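Local coordinates for protein cycloalternan-forming enzyme (Listeria monocytogenes serovar 1/2a, PDB 5F7U) that belongs to glycoside hydrolase family 31 and combines a TIM-barrel domain with beta-rich domains and a family 6 carbohydrate-binding module, at residues A[630-635]-A[650-655]. The protein carries 1 engineered substitution. Residues are numbered along the deposited sequence; the frame is centred on the assembly and turned at random.
With GLC (alpha-D-glucopyranose), chain F.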
ATOM      1  N   TRP A 630       4.712   0.754   8.052  1.00 12.06           N
ATOM      2  CA  TRP A 630       4.472  -0.280   9.060  1.00 12.48           C
ATOM      3  C   TRP A 630       5.407  -0.016  10.226  1.00 12.79           C
ATOM      4  O   TRP A 630       6.389   0.721  10.073  1.00 12.94           O
ATOM      5  CB  TRP A 630       4.671  -1.690   8.468  1.00 12.68           C
ATOM      6  CG  TRP A 630       6.102  -2.020   8.059  1.00 13.00           C
ATOM      7  CD1 TRP A 630       6.889  -1.331   7.152  1.00 13.44           C
ATOM      8  CD2 TRP A 630       6.889  -3.122   8.513  1.00 13.45           C
ATOM      9  NE1 TRP A 630       8.129  -1.934   7.045  1.00 13.75           N
ATOM     10  CE2 TRP A 630       8.154  -3.041   7.853  1.00 13.59           C
ATOM     11  CE3 TRP A 630       6.653  -4.182   9.401  1.00 13.39           C
ATOM     12  CZ2 TRP A 630       9.194  -3.977   8.081  1.00 13.84           C
ATOM     13  CZ3 TRP A 630       7.687  -5.137   9.615  1.00 13.67           C
ATOM     14  CH2 TRP A 630       8.937  -5.011   8.960  1.00 13.69           C
ATOM     15  N   ASP A 631       5.092  -0.586  11.394  1.00 12.71           N
ATOM     16  CA  ASP A 631       6.009  -0.539  12.530  1.00 12.91           C
ATOM     17  C   ASP A 631       7.123  -1.557  12.257  1.00 12.86           C
ATOM     18  O   ASP A 631       6.895  -2.749  12.414  1.00 13.12           O
ATOM     19  CB  ASP A 631       5.280  -0.924  13.844  1.00 13.13           C
ATOM     20  CG  ASP A 631       4.052  -0.045  14.147  1.00 13.24           C
ATOM     21  OD1 ASP A 631       3.973   1.105  13.702  1.00 13.09           O
ATOM     22  OD2 ASP A 631       3.153  -0.524  14.872  1.00 13.44           O
ATOM     23  N   MET A 632       8.296  -1.101  11.812  1.00 12.74           N
ATOM     24  CA  MET A 632       9.341  -2.039  11.378  1.00 12.92           C
ATOM     25  C   MET A 632       9.705  -2.991  12.520  1.00 12.81           C
ATOM     26  O   MET A 632       9.904  -2.560  13.662  1.00 12.45           O
ATOM     27  CB  MET A 632      10.571  -1.311  10.803  1.00 14.14           C
ATOM     28  CG  MET A 632      11.202  -0.271  11.711  1.00 14.91           C
ATOM     29  SD  MET A 632      12.925   0.008  11.241  1.00 16.40           S
ATOM     30  CE  MET A 632      13.644  -1.365  12.119  1.00 16.81           C
ATOM     31  N   ALA A 633       9.722  -4.287  12.204  1.00 12.61           N
ATOM     32  CA  ALA A 633      10.011  -5.358  13.174  1.00 12.88           C
ATOM     33  C   ALA A 633       8.952  -5.575  14.249  1.00 12.96           C
ATOM     34  O   ALA A 633       9.210  -6.311  15.185  1.00 13.07           O
ATOM     35  CB  ALA A 633      11.409  -5.202  13.795  1.00 12.92           C
ATOM     36  N   GLY A 634       7.773  -4.956  14.096  1.00 12.98           N
ATOM     37  CA  GLY A 634       6.625  -5.149  15.021  1.00 12.81           C
ATOM     38  C   GLY A 634       6.733  -4.241  16.232  1.00 13.35           C
ATOM     39  O   GLY A 634       7.841  -3.917  16.666  1.00 13.33           O
ATOM     40  N   PHE A 635       5.595  -3.825  16.793  1.00 13.66           N
ATOM     41  CA  PHE A 635       5.649  -2.847  17.893  1.00 14.36           C
ATOM     42  C   PHE A 635       5.447  -3.478  19.275  1.00 15.35           C
ATOM     43  O   PHE A 635       5.634  -2.819  20.299  1.00 15.05           O
ATOM     44  CB  PHE A 635       4.723  -1.644  17.640  1.00 13.89           C
ATOM     45  CG  PHE A 635       3.299  -1.785  18.173  1.00 14.26           C
ATOM     46  CD1 PHE A 635       2.553  -2.980  18.052  1.00 14.48           C
ATOM     47  CD2 PHE A 635       2.677  -0.673  18.750  1.00 14.29           C
ATOM     48  CE1 PHE A 635       1.243  -3.051  18.558  1.00 14.84           C
ATOM     49  CE2 PHE A 635       1.357  -0.738  19.227  1.00 14.53           C
ATOM     50  CZ  PHE A 635       0.648  -1.930  19.137  1.00 14.62           C
ATOM     51  N   ALA A 650      16.035  -3.459   6.586  1.00 14.58           N
ATOM     52  CA  ALA A 650      16.391  -3.402   5.170  1.00 14.74           C
ATOM     53  C   ALA A 650      15.139  -3.176   4.316  1.00 14.60           C
ATOM     54  O   ALA A 650      15.129  -2.321   3.417  1.00 14.22           O
ATOM     55  CB  ALA A 650      17.078  -4.691   4.755  1.00 15.08           C
ATOM     56  N   MET A 651      14.093  -3.951   4.593  1.00 14.54           N
ATOM     57  CA  MET A 651      12.846  -3.795   3.842  1.00 14.68           C
ATOM     58  C   MET A 651      12.254  -2.392   4.094  1.00 14.23           C
ATOM     59  O   MET A 651      11.846  -1.728   3.149  1.00 14.14           O
ATOM     60  CB  MET A 651      11.855  -4.915   4.158  1.00 15.43           C
ATOM     61  CG  MET A 651      10.511  -4.789   3.429  1.00 15.93           C
ATOM     62  SD  MET A 651       9.357  -3.749   4.356  1.00 18.08           S
ATOM     63  CE  MET A 651       8.085  -3.480   3.133  1.00 18.14           C
ATOM     64  N   ALA A 652      12.244  -1.954   5.356  1.00 13.53           N
ATOM     65  CA  ALA A 652      11.615  -0.679   5.729  1.00 13.10           C
ATOM     66  C   ALA A 652      12.276   0.504   5.039  1.00 13.07           C
ATOM     67  O   ALA A 652      11.592   1.460   4.616  1.00 13.12           O
ATOM     68  CB  ALA A 652      11.638  -0.484   7.246  1.00 13.03           C
ATOM     69  N   ALA A 653      13.603   0.436   4.904  1.00 12.82           N
ATOM     70  CA  ALA A 653      14.364   1.494   4.239  1.00 13.08           C
ATOM     71  C   ALA A 653      14.028   1.545   2.743  1.00 13.12           C
ATOM     72  O   ALA A 653      14.208   2.584   2.110  1.00 13.14           O
ATOM     73  CB  ALA A 653      15.859   1.278   4.450  1.00 13.41           C
ATOM     74  N   PHE A 654      13.498   0.439   2.211  1.00 12.98           N
ATOM     75  CA  PHE A 654      13.043   0.346   0.808  1.00 13.12           C
ATOM     76  C   PHE A 654      11.523   0.218   0.703  1.00 12.90           C
ATOM     77  O   PHE A 654      11.009  -0.501  -0.180  1.00 13.49           O
ATOM     78  CB  PHE A 654      13.749  -0.821   0.068  1.00 13.25           C
ATOM     79  CG  PHE A 654      15.156  -0.504  -0.349  1.00 13.57           C
ATOM     80  CD1 PHE A 654      16.203  -0.584   0.570  1.00 13.71           C
ATOM     81  CD2 PHE A 654      15.440  -0.060  -1.664  1.00 13.83           C
ATOM     82  CE1 PHE A 654      17.516  -0.274   0.200  1.00 14.29           C
ATOM     83  CE2 PHE A 654      16.750   0.239  -2.043  1.00 14.22           C
ATOM     84  CZ  PHE A 654      17.790   0.136  -1.106  1.00 14.42           C
ATOM     85  N   ALA A 655      10.809   0.879   1.629  1.00 12.85           N
ATOM     86  CA  ALA A 655       9.347   0.915   1.570  1.00 12.66           C
ATOM     87  C   ALA A 655       8.886   2.372   1.517  1.00 12.54           C
ATOM     88  O   ALA A 655       9.720   3.279   1.665  1.00 12.73           O
ATOM     89  CB  ALA A 655       8.738   0.153   2.750  1.00 13.17           C
TER
HETATM   90  C1  GLC F   2      -3.230   2.118  19.031  1.00 24.23           C
HETATM   91  C2  GLC F   2      -2.205   2.259  17.885  1.00 22.22           C
HETATM   92  C3  GLC F   2      -0.744   2.146  18.364  1.00 21.59           C
HETATM   93  C4  GLC F   2      -0.487   3.117  19.528  1.00 21.87           C
HETATM   94  C5  GLC F   2      -1.618   3.067  20.565  1.00 23.14           C
HETATM   95  C6  GLC F   2      -1.493   4.122  21.652  1.00 23.44           C
HETATM   96  O2  GLC F   2      -2.541   1.383  16.804  1.00 22.18           O
HETATM   97  O3  GLC F   2       0.182   2.442  17.303  1.00 19.32           O
HETATM   98  O4  GLC F   2       0.763   2.799  20.168  1.00 19.95           O
HETATM   99  O5  GLC F   2      -2.938   3.154  19.990  1.00 23.37           O
HETATM  100  O6  GLC F   2      -2.510   3.812  22.625  1.00 24.60           O
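Trp630 meets Met651 and Ala652 where strand 628-631 of the closed, parallel TIM barrel packs against helix 642-653, the two being joined in a beta-alpha-beta unit that continues into strand 657-660. Met651 supplies the Met-aromatic part of this buried, apolar contact. Its CG is anti to the backbone N (chi1 179°), and neither CG nor CB contacts the indole; the bend about CB-CG (chi2 -87°) brings the sulfur up to it. Met651 SD lies 3.5 Å from Trp630 NE1, with Trp630 CZ2 almost as near. The sulfur approaches obliquely, 4.2 Å from the centroid of the five-membered ring and 52° off the ring normal. CE, the tip of the chain, stays farther from the indole than SD does. Phe610 and Leu614 of helix 607-622 also touch Met651, so this side chain links the indole to the preceding barrel helix.

From the other side of the indole plane, the methyl group of Ala652 reaches the same nitrogen, with CB 3.8 Å from Trp630 NE1. This small side chain also meets Met632, their CB atoms 3.8 Å apart, and so touches both Trp630 and Met632. On the same side as this methyl, Met632 CA lies 3.6 Å above the indole plane, displaced toward the rim of the ring. The rings of Phe610 and Trp628 meet Trp630 with nearly parallel planes, adding to the aromatic packing around the strand.

Met632 is the second residue of a type II beta turn, Asp631 to Gly634, that leads the chain from this packing layer to the glycan pocket. Gly634 N donates to Asp631 O, closing the turn. Past it, Phe635 touches alpha-D-glucopyranose: CE2 is 3.7 Å from the sugar's C3, and sugar O4 lies at the ring edge, in plane.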